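Local coordinates for nucleoside 2-deoxyribosyltransferase (Enterococcus faecalis, PDB 7M5H), which belongs to the nucleoside 2-deoxyribosyltransferase family and probably cleaves the N-glycosidic bond of a deoxynucleoside or deoxynucleotide such as 5-hydroxymethyl-dUMP, at residues I7-P12 and V74-G79; V101-D106 and R145-E150. One frame throughout, in Å; residues are numbered along the deposited sequence.

Contact 1: I7-P12 and V74-G79; sequences IYFAGP and VALLDG
Phe9 and Val74, a parallel bridge pair on neighbouring strands, turn their side chains to the same face of the sheet, and Leu76 joins them there. Phe9 CG is anti to the backbone N (chi1 -167°), and the end of the ring comes nearer the second strand than its CB does, meeting both methyls of Leu76: CZ lies 3.6 Å from Leu76 CD1 and 3.7 Å from Leu76 CD2. Val74 CG1 meets the ring obliquely, 4.0 Å from Phe9 CE1, while its other methyl, CG2, turns back to Ile7 CG2 at 3.7 Å. Helix 16-30 lies over this apolar layer, touching Phe9 through Asn22 and Val26. On the reverse face Ala10 CB and Ala75 CB sit side by side beneath helix 84-96.

These are two strands of the five-stranded parallel sheet of a Rossmann-like α/β fold, with strand 5-10 between strands 36-39 and 72-76. Their backbones are joined by three hydrogen bonds. Val74 N donates to Tyr8 O, Ala10 N to Val74 O at a short 2.6 Å, and Leu76 N to Ala10 O at 2.9 Å; this last donor is tilted 28° from the carbonyl plane. Ala10 O is also approached by Ala75 CA in a CA-H...O contact of 3.3 Å.

Just past the end of the first strand, Gly11 N is hydrogen-bonded to a glycerol, probably from the crystallisation liquor. Within the strand, the Tyr8 OH is hydrogen-bonded to Glu89 OE2 and Asp63 OD1.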
ATOM      1  N   ILE B   7      15.063 -17.823 -16.004  1.00 57.40           N
ATOM      2  CA  ILE B   7      14.064 -17.437 -15.015  1.00 55.79           C
ATOM      3  C   ILE B   7      14.270 -15.971 -14.662  1.00 49.71           C
ATOM      4  O   ILE B   7      15.399 -15.544 -14.393  1.00 49.94           O
ATOM      5  CB  ILE B   7      14.150 -18.314 -13.754  1.00 50.75           C
ATOM      6  CG1 ILE B   7      13.893 -19.782 -14.100  1.00 52.49           C
ATOM      7  CG2 ILE B   7      13.166 -17.833 -12.700  1.00 47.86           C
ATOM      8  CD1 ILE B   7      13.972 -20.706 -12.903  1.00 53.19           C
ATOM      9  N   TYR B   8      13.182 -15.206 -14.665  1.00 46.01           N
ATOM     10  CA  TYR B   8      13.186 -13.836 -14.171  1.00 47.67           C
ATOM     11  C   TYR B   8      12.572 -13.828 -12.777  1.00 46.51           C
ATOM     12  O   TYR B   8      11.443 -14.294 -12.591  1.00 44.26           O
ATOM     13  CB  TYR B   8      12.411 -12.906 -15.103  1.00 42.63           C
ATOM     14  CG  TYR B   8      12.439 -11.457 -14.669  1.00 40.90           C
ATOM     15  CD1 TYR B   8      13.486 -10.621 -15.036  1.00 46.43           C
ATOM     16  CD2 TYR B   8      11.419 -10.924 -13.889  1.00 38.85           C
ATOM     17  CE1 TYR B   8      13.517  -9.297 -14.638  1.00 43.95           C
ATOM     18  CE2 TYR B   8      11.441  -9.602 -13.487  1.00 45.62           C
ATOM     19  CZ  TYR B   8      12.493  -8.793 -13.865  1.00 45.25           C
ATOM     20  OH  TYR B   8      12.519  -7.476 -13.468  1.00 39.33           O
ATOM     21  N   PHE B   9      13.313 -13.303 -11.806  1.00 46.12           N
ATOM     22  CA  PHE B   9      12.864 -13.253 -10.417  1.00 44.52           C
ATOM     23  C   PHE B   9      12.231 -11.887 -10.172  1.00 47.68           C
ATOM     24  O   PHE B   9      12.932 -10.881 -10.026  1.00 42.30           O
ATOM     25  CB  PHE B   9      14.025 -13.515  -9.464  1.00 47.07           C
ATOM     26  CG  PHE B   9      13.599 -13.779  -8.048  1.00 46.95           C
ATOM     27  CD1 PHE B   9      13.348 -15.071  -7.619  1.00 43.43           C
ATOM     28  CD2 PHE B   9      13.446 -12.737  -7.149  1.00 45.03           C
ATOM     29  CE1 PHE B   9      12.955 -15.321  -6.319  1.00 43.75           C
ATOM     30  CE2 PHE B   9      13.055 -12.979  -5.846  1.00 46.27           C
ATOM     31  CZ  PHE B   9      12.808 -14.273  -5.432  1.00 42.19           C
ATOM     32  N   ALA B  10      10.902 -11.855 -10.126  1.00 38.41           N
ATOM     33  CA  ALA B  10      10.164 -10.623  -9.890  1.00 41.92           C
ATOM     34  C   ALA B  10       9.863 -10.476  -8.405  1.00 38.71           C
ATOM     35  O   ALA B  10       9.393 -11.420  -7.761  1.00 42.19           O
ATOM     36  CB  ALA B  10       8.865 -10.606 -10.699  1.00 35.76           C
ATOM     37  N   GLY B  11      10.134  -9.291  -7.867  1.00 39.43           N
ATOM     38  CA  GLY B  11       9.897  -9.008  -6.473  1.00 36.62           C
ATOM     39  C   GLY B  11      10.500  -7.680  -6.070  1.00 36.33           C
ATOM     40  O   GLY B  11      11.455  -7.197  -6.687  1.00 37.31           O
ATOM     41  N   PRO B  12       9.944  -7.052  -5.034  1.00 32.44           N
ATOM     42  CA  PRO B  12      10.552  -5.824  -4.514  1.00 39.56           C
ATOM     43  C   PRO B  12      11.972  -6.093  -4.038  1.00 38.76           C
ATOM     44  O   PRO B  12      12.274  -7.163  -3.504  1.00 36.36           O
ATOM     45  CB  PRO B  12       9.626  -5.428  -3.357  1.00 34.93           C
ATOM     46  CG  PRO B  12       8.924  -6.695  -2.975  1.00 36.16           C
ATOM     47  CD  PRO B  12       8.760  -7.459  -4.258  1.00 29.25           C
ATOM     48  N   VAL B  74       9.264 -15.993 -11.866  1.00 39.04           N
ATOM     49  CA  VAL B  74       8.976 -16.240 -10.459  1.00 40.06           C
ATOM     50  C   VAL B  74       8.658 -14.898  -9.813  1.00 40.69           C
ATOM     51  O   VAL B  74       9.458 -13.960  -9.890  1.00 46.13           O
ATOM     52  CB  VAL B  74      10.153 -16.935  -9.755  1.00 45.26           C
ATOM     53  CG1 VAL B  74       9.881 -17.056  -8.263  1.00 42.46           C
ATOM     54  CG2 VAL B  74      10.396 -18.306 -10.366  1.00 44.71           C
ATOM     55  N   ALA B  75       7.489 -14.802  -9.183  1.00 39.56           N
ATOM     56  CA  ALA B  75       6.993 -13.545  -8.640  1.00 37.76           C
ATOM     57  C   ALA B  75       6.709 -13.681  -7.152  1.00 37.78           C
ATOM     58  O   ALA B  75       6.108 -14.664  -6.710  1.00 33.92           O
ATOM     59  CB  ALA B  75       5.727 -13.092  -9.372  1.00 29.32           C
ATOM     60  N   LEU B  76       7.142 -12.686  -6.385  1.00 34.56           N
ATOM     61  CA  LEU B  76       6.868 -12.615  -4.956  1.00 33.70           C
ATOM     62  C   LEU B  76       5.724 -11.632  -4.736  1.00 32.88           C
ATOM     63  O   LEU B  76       5.837 -10.454  -5.090  1.00 35.94           O
ATOM     64  CB  LEU B  76       8.116 -12.189  -4.182  1.00 35.19           C
ATOM     65  CG  LEU B  76       9.027 -13.307  -3.659  1.00 45.97           C
ATOM     66  CD1 LEU B  76       9.296 -14.370  -4.717  1.00 44.09           C
ATOM     67  CD2 LEU B  76      10.338 -12.733  -3.143  1.00 43.36           C
ATOM     68  N   LEU B  77       4.624 -12.119  -4.160  1.00 30.14           N
ATOM     69  CA  LEU B  77       3.408 -11.329  -4.013  1.00 30.76           C
ATOM     70  C   LEU B  77       3.239 -10.716  -2.628  1.00 31.17           C
ATOM     71  O   LEU B  77       2.319  -9.914  -2.435  1.00 32.47           O
ATOM     72  CB  LEU B  77       2.177 -12.189  -4.329  1.00 31.83           C
ATOM     73  CG  LEU B  77       2.140 -12.935  -5.664  1.00 29.18           C
ATOM     74  CD1 LEU B  77       0.810 -13.656  -5.829  1.00 28.27           C
ATOM     75  CD2 LEU B  77       2.388 -11.987  -6.829  1.00 26.41           C
ATOM     76  N   ASP B  78       4.093 -11.063  -1.670  1.00 33.08           N
ATOM     77  CA  ASP B  78       3.897 -10.635  -0.293  1.00 35.86           C
ATOM     78  C   ASP B  78       4.086  -9.124  -0.152  1.00 34.38           C
ATOM     79  O   ASP B  78       4.596  -8.437  -1.042  1.00 32.81           O
ATOM     80  CB  ASP B  78       4.850 -11.383   0.637  1.00 33.29           C
ATOM     81  CG  ASP B  78       4.334 -12.760   1.009  1.00 35.96           C
ATOM     82  OD1 ASP B  78       3.216 -12.846   1.560  1.00 31.99           O
ATOM     83  OD2 ASP B  78       5.037 -13.755   0.738  1.00 37.42           O
ATOM     84  N   GLY B  79       3.665  -8.613   1.003  1.00 38.71           N
ATOM     85  CA  GLY B  79       3.626  -7.196   1.263  1.00 32.89           C
ATOM     86  C   GLY B  79       2.216  -6.766   1.611  1.00 36.19           C
ATOM     87  O   GLY B  79       1.263  -7.540   1.473  1.00 34.24           O
TER

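Contact 2: V101-D106 and R145-E150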
ATOM      1  N   VAL B 101       5.098 -18.460 -11.838  1.00 38.88           N
ATOM      2  CA  VAL B 101       4.955 -19.193 -10.584  1.00 34.85           C
ATOM      3  C   VAL B 101       5.171 -18.204  -9.447  1.00 40.04           C
ATOM      4  O   VAL B 101       6.264 -17.644  -9.304  1.00 39.72           O
ATOM      5  CB  VAL B 101       5.940 -20.368 -10.492  1.00 36.72           C
ATOM      6  CG1 VAL B 101       5.811 -21.060  -9.144  1.00 38.96           C
ATOM      7  CG2 VAL B 101       5.696 -21.354 -11.624  1.00 42.69           C
ATOM      8  N   ALA B 102       4.135 -17.987  -8.643  1.00 36.24           N
ATOM      9  CA  ALA B 102       4.142 -16.950  -7.623  1.00 32.73           C
ATOM     10  C   ALA B 102       4.210 -17.551  -6.224  1.00 39.63           C
ATOM     11  O   ALA B 102       3.668 -18.629  -5.963  1.00 36.31           O
ATOM     12  CB  ALA B 102       2.902 -16.060  -7.737  1.00 27.76           C
ATOM     13  N   LEU B 103       4.874 -16.830  -5.323  1.00 34.47           N
ATOM     14  CA  LEU B 103       5.023 -17.228  -3.930  1.00 37.50           C
ATOM     15  C   LEU B 103       4.275 -16.247  -3.036  1.00 31.28           C
ATOM     16  O   LEU B 103       4.429 -15.030  -3.178  1.00 34.35           O
ATOM     17  CB  LEU B 103       6.499 -17.284  -3.531  1.00 36.70           C
ATOM     18  CG  LEU B 103       6.765 -17.637  -2.067  1.00 37.23           C
ATOM     19  CD1 LEU B 103       6.342 -19.070  -1.774  1.00 39.54           C
ATOM     20  CD2 LEU B 103       8.227 -17.423  -1.716  1.00 38.81           C
ATOM     21  N   TYR B 104       3.481 -16.782  -2.108  1.00 34.41           N
ATOM     22  CA  TYR B 104       2.613 -15.980  -1.242  1.00 35.70           C
ATOM     23  C   TYR B 104       2.583 -16.642   0.134  1.00 37.82           C
ATOM     24  O   TYR B 104       1.798 -17.568   0.364  1.00 36.19           O
ATOM     25  CB  TYR B 104       1.214 -15.864  -1.838  1.00 30.89           C
ATOM     26  CG  TYR B 104       0.194 -15.208  -0.939  1.00 35.98           C
ATOM     27  CD1 TYR B 104       0.385 -13.917  -0.463  1.00 31.79           C
ATOM     28  CD2 TYR B 104      -0.972 -15.874  -0.577  1.00 33.54           C
ATOM     29  CE1 TYR B 104      -0.550 -13.311   0.355  1.00 35.85           C
ATOM     30  CE2 TYR B 104      -1.913 -15.274   0.242  1.00 34.76           C
ATOM     31  CZ  TYR B 104      -1.696 -13.994   0.704  1.00 32.39           C
ATOM     32  OH  TYR B 104      -2.629 -13.393   1.517  1.00 31.56           O
ATOM     33  N   THR B 105       3.424 -16.158   1.047  1.00 36.95           N
ATOM     34  CA  THR B 105       3.633 -16.801   2.340  1.00 35.89           C
ATOM     35  C   THR B 105       2.898 -16.127   3.491  1.00 36.73           C
ATOM     36  O   THR B 105       3.054 -16.566   4.634  1.00 42.43           O
ATOM     37  CB  THR B 105       5.130 -16.844   2.673  1.00 39.34           C
ATOM     38  OG1 THR B 105       5.613 -15.509   2.865  1.00 38.87           O
ATOM     39  CG2 THR B 105       5.911 -17.503   1.553  1.00 38.17           C
ATOM     40  N   ASP B 106       2.116 -15.080   3.226  1.00 36.41           N
ATOM     41  CA  ASP B 106       1.495 -14.295   4.290  1.00 35.59           C
ATOM     42  C   ASP B 106       0.713 -15.185   5.247  1.00 38.39           C
ATOM     43  O   ASP B 106      -0.193 -15.914   4.836  1.00 33.32           O
ATOM     44  CB  ASP B 106       0.580 -13.229   3.678  1.00 33.92           C
ATOM     45  CG  ASP B 106       0.177 -12.156   4.677  1.00 38.40           C
ATOM     46  OD1 ASP B 106      -0.391 -12.498   5.735  1.00 33.52           O
ATOM     47  OD2 ASP B 106       0.434 -10.963   4.403  1.00 34.70           O
ATOM     48  N   ARG B 145       0.876 -20.770 -11.457  1.00 36.14           N
ATOM     49  CA  ARG B 145       0.442 -21.299 -10.177  1.00 36.28           C
ATOM     50  C   ARG B 145       0.899 -20.358  -9.076  1.00 39.30           C
ATOM     51  O   ARG B 145       1.928 -19.687  -9.204  1.00 34.38           O
ATOM     52  CB  ARG B 145       1.014 -22.703  -9.958  1.00 38.07           C
ATOM     53  CG  ARG B 145       0.591 -23.409  -8.679  1.00 51.33           C
ATOM     54  CD  ARG B 145       1.494 -24.615  -8.429  1.00 46.00           C
ATOM     55  NE  ARG B 145       0.766 -25.882  -8.360  1.00 67.85           N
ATOM     56  CZ  ARG B 145       0.768 -26.690  -7.302  1.00 70.39           C
ATOM     57  NH1 ARG B 145       0.078 -27.824  -7.330  1.00 60.63           N
ATOM     58  NH2 ARG B 145       1.467 -26.373  -6.221  1.00 67.70           N
ATOM     59  N   VAL B 146       0.109 -20.300  -8.008  1.00 40.11           N
ATOM     60  CA  VAL B 146       0.463 -19.591  -6.786  1.00 32.81           C
ATOM     61  C   VAL B 146       0.670 -20.624  -5.688  1.00 40.09           C
ATOM     62  O   VAL B 146      -0.218 -21.443  -5.422  1.00 41.38           O
ATOM     63  CB  VAL B 146      -0.617 -18.574  -6.382  1.00 37.67           C
ATOM     64  CG1 VAL B 146      -0.194 -17.827  -5.123  1.00 27.56           C
ATOM     65  CG2 VAL B 146      -0.903 -17.603  -7.520  1.00 30.74           C
ATOM     66  N   VAL B 147       1.835 -20.579  -5.044  1.00 37.39           N
ATOM     67  CA  VAL B 147       2.154 -21.475  -3.942  1.00 38.00           C
ATOM     68  C   VAL B 147       2.331 -20.646  -2.677  1.00 36.84           C
ATOM     69  O   VAL B 147       2.536 -19.431  -2.723  1.00 40.32           O
ATOM     70  CB  VAL B 147       3.412 -22.321  -4.223  1.00 41.61           C
ATOM     71  CG1 VAL B 147       3.186 -23.220  -5.428  1.00 39.53           C
ATOM     72  CG2 VAL B 147       4.616 -21.419  -4.439  1.00 42.99           C
ATOM     73  N   SER B 148       2.252 -21.324  -1.531  1.00 37.67           N
ATOM     74  CA  SER B 148       2.289 -20.661  -0.234  1.00 44.69           C
ATOM     75  C   SER B 148       3.509 -21.034   0.600  1.00 45.72           C
ATOM     76  O   SER B 148       3.595 -20.629   1.765  1.00 49.70           O
ATOM     77  CB  SER B 148       1.011 -20.969   0.554  1.00 41.18           C
ATOM     78  OG  SER B 148       0.872 -22.363   0.766  1.00 48.40           O
ATOM     79  N   SER B 149       4.453 -21.788   0.044  1.00 46.91           N
ATOM     80  CA  SER B 149       5.649 -22.158   0.786  1.00 51.31           C
ATOM     81  C   SER B 149       6.835 -22.217  -0.164  1.00 54.26           C
ATOM     82  O   SER B 149       6.683 -22.423  -1.371  1.00 45.94           O
ATOM     83  CB  SER B 149       5.479 -23.501   1.507  1.00 51.10           C
ATOM     84  OG  SER B 149       5.417 -24.573   0.582  1.00 53.52           O
ATOM     85  N   GLU B 150       8.027 -22.029   0.406  1.00 47.08           N
ATOM     86  CA  GLU B 150       9.251 -22.127  -0.383  1.00 47.65           C
ATOM     87  C   GLU B 150       9.478 -23.546  -0.884  1.00 53.23           C
ATOM     88  O   GLU B 150      10.025 -23.736  -1.977  1.00 52.81           O
ATOM     89  CB  GLU B 150      10.443 -21.653   0.449  1.00 52.97           C
ATOM     90  CG  GLU B 150      10.259 -20.264   1.050  1.00 55.49           C
ATOM     91  CD  GLU B 150      11.334 -19.914   2.061  1.00 60.10           C
ATOM     92  OE1 GLU B 150      12.249 -20.739   2.267  1.00 54.89           O
ATOM     93  OE2 GLU B 150      11.263 -18.815   2.652  1.00 57.36           O
TER
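Leu103 reaches over the start of helix 150-159, its CD1 resting 3.4 Å from Ser149 O and 3.9 Å from Val147 CG2. Helix 16-30 packs on the same side chain through Tyr21 and Leu25. The two strands are the last pair of the parallel Rossmann-like sheet, with 144-147 outermost in the chain; the two strand axes are turned 23° from parallel.

Three backbone hydrogen bonds zip them together. Ala102 is gripped through both its polar backbone atoms: its N donates to Arg145 O, and its O accepts from Val147 N in an almost straight bond of 2.8 Å (175° at the hydrogen). Val147 CG2, set between its own backbone N and carbonyl carbon (chi1 of CG1 -63°), comes within 3.3 Å of the same Ala102 O. Tyr104 N then bonds to Val147 O, more bent, extending the pairing just past the first strand.

On the other face, Val146 spreads its methyls over two partners. CG2 meets Ala102 CB at 4.1 Å, and CG1 lies equally far from Tyr104 CB; helix 134-141 covers this side with Ile140, and Ile124 of the third subunit packs on Val146.

Beyond the strands, Ser149 occupies the N-cap of helix 150-159, its OG bonded to Asp152 N. One residue past the last bridge, Ser148 CA makes a CA-H...O contact of 3.2 Å with Tyr104 O.

In the fold
Contacts 1 and 2 lie in one continuous sheet, their centres about 10 Å apart, because strands 72-76 and 100-103 are neighbours. Ala75 O and Leu103 N, 2.9 Å apart, form a probable hydrogen bond between them. Past the strand ends the link passes to Asp78 of contact 1: its OD2 lies 2.8 Å from Thr105 OG1, a probable hydrogen bond, and its OD1 packs 3.0 Å from Asp106 N. Thr105 OG1 also bonds to Gln16 N of the second subunit, so this junction meets the subunit interface. The glycerol on Gly11 N may mark a pocket at the end of strand 5-10, within contact 1 rather than contact 2.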